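Long-range contact in diaminobutyrate-pyruvate transaminase and L-2,4-diaminobutyrate decarboxylase (PDB 2QMA), which probably uses pyridoxal phosphate in its C-terminal, glutamate decarboxylase-like domain, the part crystallised here, to decarboxylate L-2,4-diaminobutyrate: residues 203-216 / 223-235. Sequence-based numbering, arbitrary orientation.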
ATOM      1  N   LEU A 203      -1.966 -20.490  21.961  1.00 11.22           N
ATOM      2  CA  LEU A 203      -2.979 -19.875  21.111  1.00 11.39           C
ATOM      3  C   LEU A 203      -3.014 -20.543  19.740  1.00 10.67           C
ATOM      4  O   LEU A 203      -1.954 -20.905  19.167  1.00 12.37           O
ATOM      5  CB  LEU A 203      -2.719 -18.363  20.958  1.00 10.45           C
ATOM      6  CG  LEU A 203      -2.827 -17.560  22.281  1.00  9.03           C
ATOM      7  CD1 LEU A 203      -2.349 -16.101  22.069  1.00 12.39           C
ATOM      8  CD2 LEU A 203      -4.243 -17.536  22.818  1.00  8.35           C
ATOM      9  N   ARG A 204      -4.221 -20.729  19.221  1.00 10.89           N
ATOM     10  CA  ARG A 204      -4.379 -21.407  17.935  1.00 10.48           C
ATOM     11  C   ARG A 204      -5.414 -20.691  17.068  1.00 10.27           C
ATOM     12  O   ARG A 204      -6.476 -20.287  17.559  1.00 10.00           O
ATOM     13  CB  ARG A 204      -4.811 -22.878  18.099  1.00 10.66           C
ATOM     14  CG  ARG A 204      -3.740 -23.818  18.694  1.00 10.78           C
ATOM     15  CD  ARG A 204      -2.508 -23.945  17.792  1.00  8.28           C
ATOM     16  NE  ARG A 204      -1.544 -24.926  18.335  1.00  9.69           N
ATOM     17  CZ  ARG A 204      -0.613 -24.618  19.225  1.00 14.12           C
ATOM     18  NH1 ARG A 204      -0.555 -23.369  19.677  1.00 13.48           N
ATOM     19  NH2 ARG A 204       0.257 -25.550  19.675  1.00 13.18           N
ATOM     20  N   ILE A 205      -5.084 -20.578  15.780  1.00  9.38           N
ATOM     21  CA  ILE A 205      -5.996 -20.059  14.779  1.00  9.99           C
ATOM     22  C   ILE A 205      -6.457 -21.266  13.938  1.00  9.19           C
ATOM     23  O   ILE A 205      -5.644 -22.050  13.405  1.00  8.51           O
ATOM     24  CB  ILE A 205      -5.291 -19.085  13.850  1.00 10.18           C
ATOM     25  CG1 ILE A 205      -4.670 -17.912  14.630  1.00 10.20           C
ATOM     26  CG2 ILE A 205      -6.227 -18.674  12.661  1.00  9.28           C
ATOM     27  CD1 ILE A 205      -3.523 -17.182  13.845  1.00 12.60           C
ATOM     28  N   VAL A 206      -7.765 -21.422  13.846  1.00  8.59           N
ATOM     29  CA  VAL A 206      -8.348 -22.531  13.124  1.00  9.31           C
ATOM     30  C   VAL A 206      -8.684 -22.066  11.691  1.00  9.73           C
ATOM     31  O   VAL A 206      -9.281 -20.991  11.491  1.00  9.98           O
ATOM     32  CB  VAL A 206      -9.662 -23.038  13.855  1.00  8.57           C
ATOM     33  CG1 VAL A 206     -10.271 -24.200  13.058  1.00  7.80           C
ATOM     34  CG2 VAL A 206      -9.409 -23.388  15.311  1.00 10.90           C
ATOM     35  N   CYS A 207      -8.251 -22.831  10.696  1.00 10.75           N
ATOM     36  CA  CYS A 207      -8.608 -22.551   9.301  1.00 12.72           C
ATOM     37  C   CYS A 207      -8.680 -23.862   8.501  1.00 13.80           C
ATOM     38  O   CYS A 207      -8.407 -24.935   9.034  1.00 14.65           O
ATOM     39  CB  CYS A 207      -7.609 -21.567   8.675  1.00 11.72           C
ATOM     40  SG  CYS A 207      -5.974 -22.215   8.519  1.00 18.25           S
ATOM     41  N   SER A 208      -9.080 -23.775   7.245  1.00 14.97           N
ATOM     42  CA  SER A 208      -9.196 -24.980   6.424  1.00 16.79           C
ATOM     43  C   SER A 208      -7.884 -25.167   5.688  1.00 17.87           C
ATOM     44  O   SER A 208      -7.070 -24.243   5.594  1.00 16.96           O
ATOM     45  CB  SER A 208     -10.380 -24.911   5.478  1.00 17.60           C
ATOM     46  OG  SER A 208     -10.068 -24.245   4.282  1.00 21.70           O
ATOM     47  N   LYS A 209      -7.670 -26.370   5.167  1.00 20.14           N
ATOM     48  CA  LYS A 209      -6.537 -26.630   4.289  1.00 21.43           C
ATOM     49  C   LYS A 209      -6.518 -25.762   3.019  1.00 22.28           C
ATOM     50  O   LYS A 209      -5.461 -25.595   2.388  1.00 22.44           O
ATOM     51  CB  LYS A 209      -6.470 -28.128   3.958  1.00 21.98           C
ATOM     52  CG  LYS A 209      -6.424 -29.003   5.234  1.00 25.65           C
ATOM     53  CD  LYS A 209      -5.392 -30.115   5.141  1.00 31.23           C
ATOM     54  CE  LYS A 209      -4.017 -29.600   5.612  1.00 34.54           C
ATOM     55  NZ  LYS A 209      -2.960 -30.687   5.636  1.00 36.18           N
ATOM     56  N   LYS A 210      -7.675 -25.214   2.640  1.00 22.28           N
ATOM     57  CA  LYS A 210      -7.744 -24.367   1.449  1.00 23.64           C
ATOM     58  C   LYS A 210      -7.765 -22.841   1.740  1.00 24.72           C
ATOM     59  O   LYS A 210      -8.018 -22.053   0.811  1.00 25.28           O
ATOM     60  CB  LYS A 210      -8.934 -24.775   0.532  1.00 23.34           C
ATOM     61  CG  LYS A 210      -8.867 -26.165  -0.076  1.00 23.94           C
ATOM     62  CD  LYS A 210      -7.847 -26.262  -1.224  1.00 25.62           C
ATOM     63  CE  LYS A 210      -7.862 -27.614  -1.906  1.00 26.92           C
ATOM     64  NZ  LYS A 210      -6.525 -27.899  -2.531  1.00 27.30           N
ATOM     65  N   SER A 211      -7.507 -22.425   2.996  1.00 24.49           N
ATOM     66  CA  SER A 211      -7.515 -21.003   3.344  1.00 25.95           C
ATOM     67  C   SER A 211      -6.287 -20.382   2.684  1.00 26.87           C
ATOM     68  O   SER A 211      -5.350 -21.104   2.339  1.00 26.94           O
ATOM     69  CB  SER A 211      -7.443 -20.777   4.865  1.00 25.74           C
ATOM     70  OG  SER A 211      -8.620 -21.178   5.540  1.00 26.73           O
ATOM     71  N   HIS A 212      -6.294 -19.055   2.511  1.00 27.86           N
ATOM     72  CA  HIS A 212      -5.131 -18.354   1.943  1.00 28.36           C
ATOM     73  C   HIS A 212      -3.909 -18.412   2.874  1.00 28.00           C
ATOM     74  O   HIS A 212      -4.045 -18.316   4.084  1.00 26.86           O
ATOM     75  CB  HIS A 212      -5.472 -16.913   1.537  1.00 28.93           C
ATOM     76  CG  HIS A 212      -4.493 -16.338   0.564  1.00 30.25           C
ATOM     77  ND1 HIS A 212      -3.515 -15.441   0.936  1.00 32.09           N
ATOM     78  CD2 HIS A 212      -4.305 -16.578  -0.758  1.00 31.26           C
ATOM     79  CE1 HIS A 212      -2.786 -15.125  -0.123  1.00 31.91           C
ATOM     80  NE2 HIS A 212      -3.234 -15.814  -1.160  1.00 31.65           N
ATOM     81  N   PHE A 213      -2.724 -18.606   2.290  1.00 28.10           N
ATOM     82  CA  PHE A 213      -1.531 -18.838   3.107  0.60 28.23           C
ATOM     83  C   PHE A 213      -1.116 -17.592   3.878  1.00 27.95           C
ATOM     84  O   PHE A 213      -0.205 -17.654   4.693  1.00 27.73           O
ATOM     85  CB  PHE A 213      -0.355 -19.404   2.284  0.60 28.98           C
ATOM     86  CG  PHE A 213       0.672 -20.132   3.130  0.60 30.54           C
ATOM     87  CD1 PHE A 213       0.544 -21.499   3.381  0.60 31.85           C
ATOM     88  CD2 PHE A 213       1.749 -19.441   3.708  0.60 31.18           C
ATOM     89  CE1 PHE A 213       1.479 -22.169   4.173  0.60 32.01           C
ATOM     90  CE2 PHE A 213       2.687 -20.100   4.500  0.60 30.89           C
ATOM     91  CZ  PHE A 213       2.554 -21.466   4.734  0.60 31.04           C
ATOM     92  N   THR A 214      -1.806 -16.466   3.650  1.00 26.92           N
ATOM     93  CA  THR A 214      -1.585 -15.305   4.505  1.00 26.28           C
ATOM     94  C   THR A 214      -2.088 -15.573   5.943  1.00 25.51           C
ATOM     95  O   THR A 214      -1.851 -14.744   6.826  1.00 26.92           O
ATOM     96  CB  THR A 214      -2.164 -13.953   3.962  1.00 26.49           C
ATOM     97  OG1 THR A 214      -3.549 -14.101   3.606  1.00 24.55           O
ATOM     98  CG2 THR A 214      -1.357 -13.447   2.743  1.00 27.71           C
ATOM     99  N   VAL A 215      -2.764 -16.698   6.189  1.00 23.86           N
ATOM    100  CA  VAL A 215      -3.082 -17.077   7.605  1.00 21.51           C
ATOM    101  C   VAL A 215      -1.805 -17.512   8.334  1.00 19.90           C
ATOM    102  O   VAL A 215      -1.495 -17.010   9.397  1.00 18.47           O
ATOM    103  CB  VAL A 215      -4.225 -18.158   7.786  1.00 22.45           C
ATOM    104  CG1 VAL A 215      -4.453 -18.494   9.276  1.00 18.90           C
ATOM    105  CG2 VAL A 215      -5.542 -17.695   7.168  1.00 21.32           C
ATOM    106  N   GLN A 216      -1.088 -18.478   7.763  1.00 19.04           N
ATOM    107  CA  GLN A 216       0.202 -18.902   8.292  1.00 18.41           C
ATOM    108  C   GLN A 216       1.169 -17.696   8.317  1.00 17.36           C
ATOM    109  O   GLN A 216       1.851 -17.465   9.305  1.00 15.41           O
ATOM    110  CB  GLN A 216       0.766 -20.005   7.402  1.00 19.34           C
ATOM    111  CG  GLN A 216       0.006 -21.307   7.530  1.00 21.59           C
ATOM    112  CD  GLN A 216      -1.319 -21.432   6.717  1.00 20.11           C
ATOM    113  OE1 GLN A 216      -1.920 -20.464   6.233  1.00 21.14           O
ATOM    114  NE2 GLN A 216      -1.762 -22.665   6.578  1.00 24.78           N
ATOM    115  N   GLY A 223       4.047 -13.074  15.618  1.00  9.49           N
ATOM    116  CA  GLY A 223       4.827 -13.672  16.703  1.00  9.79           C
ATOM    117  C   GLY A 223       4.338 -15.060  17.168  1.00 10.81           C
ATOM    118  O   GLY A 223       4.911 -15.614  18.097  1.00 10.71           O
ATOM    119  N   LEU A 224       3.305 -15.619  16.530  1.00  9.89           N
ATOM    120  CA  LEU A 224       2.744 -16.897  16.968  1.00 11.12           C
ATOM    121  C   LEU A 224       3.355 -18.081  16.247  1.00 11.57           C
ATOM    122  O   LEU A 224       3.388 -19.197  16.809  1.00 13.00           O
ATOM    123  CB  LEU A 224       1.211 -16.933  16.801  1.00 10.34           C
ATOM    124  CG  LEU A 224       0.487 -15.788  17.563  1.00 10.63           C
ATOM    125  CD1 LEU A 224      -1.048 -15.794  17.235  1.00 13.96           C
ATOM    126  CD2 LEU A 224       0.754 -15.908  19.052  1.00 12.08           C
ATOM    127  N   GLY A 225       3.807 -17.847  15.018  1.00 10.93           N
ATOM    128  CA  GLY A 225       4.464 -18.885  14.200  1.00 11.10           C
ATOM    129  C   GLY A 225       3.475 -19.780  13.475  1.00 11.63           C
ATOM    130  O   GLY A 225       2.264 -19.845  13.827  1.00 10.24           O
ATOM    131  N   GLU A 226       3.981 -20.484  12.462  1.00 13.91           N
ATOM    132  CA  GLU A 226       3.128 -21.381  11.684  1.00 16.02           C
ATOM    133  C   GLU A 226       2.478 -22.422  12.600  1.00 15.18           C
ATOM    134  O   GLU A 226       1.380 -22.865  12.292  1.00 15.74           O
ATOM    135  CB  GLU A 226       3.918 -22.052  10.543  1.00 17.54           C
ATOM    136  CG  GLU A 226       4.529 -21.027   9.583  1.00 18.55           C
ATOM    137  CD  GLU A 226       5.334 -21.609   8.451  1.00 22.50           C
ATOM    138  OE1 GLU A 226       5.576 -22.859   8.422  1.00 29.07           O
ATOM    139  OE2 GLU A 226       5.727 -20.782   7.573  1.00 29.28           O
ATOM    140  N   LYS A 227       3.149 -22.805  13.703  1.00 13.71           N
ATOM    141  CA  LYS A 227       2.628 -23.839  14.630  1.00 14.19           C
ATOM    142  C   LYS A 227       1.319 -23.422  15.355  1.00 14.51           C
ATOM    143  O   LYS A 227       0.598 -24.256  15.954  1.00 13.96           O
ATOM    144  CB  LYS A 227       3.748 -24.276  15.586  1.00 15.66           C
ATOM    145  CG  LYS A 227       3.555 -24.115  17.097  1.00 17.62           C
ATOM    146  CD  LYS A 227       3.629 -22.740  17.486  1.00 17.57           C
ATOM    147  CE  LYS A 227       3.613 -22.551  19.008  1.00 18.46           C
ATOM    148  NZ  LYS A 227       3.339 -21.071  19.131  1.00 18.88           N
ATOM    149  N   ALA A 228       1.031 -22.118  15.312  1.00 12.28           N
ATOM    150  CA  ALA A 228      -0.211 -21.593  15.889  1.00 11.79           C
ATOM    151  C   ALA A 228      -1.443 -21.894  14.979  1.00 11.20           C
ATOM    152  O   ALA A 228      -2.593 -21.737  15.390  1.00 11.18           O
ATOM    153  CB  ALA A 228      -0.084 -20.067  16.176  1.00 11.34           C
ATOM    154  N   VAL A 229      -1.203 -22.298  13.735  1.00 10.33           N
ATOM    155  CA  VAL A 229      -2.324 -22.512  12.811  1.00 11.97           C
ATOM    156  C   VAL A 229      -2.739 -23.964  12.860  1.00 12.35           C
ATOM    157  O   VAL A 229      -1.928 -24.863  12.640  1.00 11.87           O
ATOM    158  CB  VAL A 229      -1.971 -22.092  11.373  1.00 11.43           C
ATOM    159  CG1 VAL A 229      -3.165 -22.299  10.408  1.00 12.18           C
ATOM    160  CG2 VAL A 229      -1.529 -20.649  11.334  1.00 11.58           C
HETATM  161  N   MSE A 230      -4.025 -24.175  13.143  1.00 12.29           N
HETATM  162  CA  MSE A 230      -4.618 -25.497  13.279  1.00 16.20           C
HETATM  163  C   MSE A 230      -5.502 -25.699  12.059  1.00 15.81           C
HETATM  164  O   MSE A 230      -6.502 -25.000  11.887  1.00 14.28           O
HETATM  165  CB  MSE A 230      -5.515 -25.434  14.513  1.00 16.25           C
HETATM  166  CG  MSE A 230      -5.314 -26.482  15.469  1.00 21.52           C
HETATM  167 SE   MSE A 230      -6.516 -26.026  16.950  0.70 22.35          SE
HETATM  168  CE  MSE A 230      -6.969 -27.795  17.008  1.00 17.99           C
ATOM    169  N   THR A 231      -5.142 -26.620  11.175  1.00 17.17           N
ATOM    170  CA  THR A 231      -5.915 -26.731   9.952  1.00 19.67           C
ATOM    171  C   THR A 231      -7.001 -27.808  10.100  1.00 20.44           C
ATOM    172  O   THR A 231      -6.852 -28.791  10.841  1.00 22.30           O
ATOM    173  CB  THR A 231      -5.060 -26.985   8.700  1.00 20.23           C
ATOM    174  OG1 THR A 231      -4.559 -28.324   8.761  1.00 23.69           O
ATOM    175  CG2 THR A 231      -3.882 -25.984   8.576  1.00 19.23           C
ATOM    176  N   VAL A 232      -8.115 -27.594   9.427  1.00 20.22           N
ATOM    177  CA  VAL A 232      -9.209 -28.555   9.404  1.00 20.28           C
ATOM    178  C   VAL A 232      -9.333 -29.058   7.970  1.00 19.87           C
ATOM    179  O   VAL A 232      -9.156 -28.287   7.023  1.00 19.71           O
ATOM    180  CB  VAL A 232     -10.544 -27.880   9.847  1.00 20.44           C
ATOM    181  CG1 VAL A 232     -11.695 -28.885   9.898  1.00 19.75           C
ATOM    182  CG2 VAL A 232     -10.365 -27.208  11.216  1.00 20.99           C
ATOM    183  N   ASP A 233      -9.684 -30.332   7.801  1.00 20.02           N
ATOM    184  CA  ASP A 233      -9.842 -30.898   6.469  1.00 19.70           C
ATOM    185  C   ASP A 233     -10.842 -30.098   5.655  1.00 19.78           C
ATOM    186  O   ASP A 233     -11.794 -29.537   6.212  1.00 19.59           O
ATOM    187  CB  ASP A 233     -10.335 -32.336   6.573  1.00 20.59           C
ATOM    188  CG  ASP A 233      -9.282 -33.277   7.139  1.00 22.87           C
ATOM    189  OD1 ASP A 233      -8.093 -32.887   7.162  1.00 24.16           O
ATOM    190  OD2 ASP A 233      -9.647 -34.401   7.559  1.00 25.45           O
ATOM    191  N   ALA A 234     -10.581 -30.016   4.354  1.00 19.22           N
ATOM    192  CA  ALA A 234     -11.484 -29.451   3.382  1.00 20.65           C
ATOM    193  C   ALA A 234     -12.261 -30.567   2.649  1.00 21.12           C
ATOM    194  O   ALA A 234     -11.759 -31.688   2.427  1.00 20.86           O
ATOM    195  CB  ALA A 234     -10.730 -28.567   2.387  1.00 20.87           C
ATOM    196  N   ASN A 235     -13.497 -30.260   2.312  1.00 20.07           N
ATOM    197  CA  ASN A 235     -14.248 -31.096   1.415  1.00 20.55           C
ATOM    198  C   ASN A 235     -13.585 -31.063   0.038  1.00 21.45           C
ATOM    199  O   ASN A 235     -12.715 -30.220  -0.220  1.00 20.74           O
ATOM    200  CB  ASN A 235     -15.671 -30.582   1.364  1.00 19.62           C
ATOM    201  CG  ASN A 235     -16.342 -30.664   2.706  1.00 19.43           C
ATOM    202  OD1 ASN A 235     -16.465 -31.743   3.262  1.00 18.24           O
ATOM    203  ND2 ASN A 235     -16.772 -29.536   3.238  1.00 16.67           N
TER
HETATM  204  O   HOH W   1       0.626 -19.975  19.336  1.00 22.23           O
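Val229 presses a knob into the hollow between Cys207 and the start of helix 214-221. Its CG1, anti to the backbone N (chi1 -179°), reaches Cys207 SG at 3.4 Å, while its CG2 lies 3.9 Å from Gln216 CA. Val215 slants across this branched end, and Gln216, bent at chi2 (81°), crosses it at about a right angle. Strands 203-208 and 229-232 run parallel, stitched by alternating backbone bonds: Ile205 N to Ala228 O, Met230 N to Ile205 O (2.7 Å, nearly straight at 177°), Cys207 N to Met230 O, Val232 N to Cys207 O and Lys209 N to Val232 O.

The other face fits together from Val206, Met230 and Val232. Val206 CG1 meets Val232 CG2 at 3.5 Å, and the selenium of selenomethionine Met230 sits 3.8 Å from Arg204 CB. Arg204, bent at chi2, reaches across to the turn ahead of strand 229-232, where Lys227 O lies above one face of its guanidinium, toward the rim, while NH1 binds Leu203 O at 2.9 Å. A water joins that same carbonyl to Lys227 NZ.

This is a beta-alpha-beta crossover at the edge of the large mixed sheet. Strand 229-232 is outermost within the chain, and strand 203-208 lies between it and the parallel strand 258-265. Helix 214-221 packs over Ile205 and Val229, helix 245-254 over Val206, Met230 and Val232, and Glu226 reaches Gln192 of the second subunit.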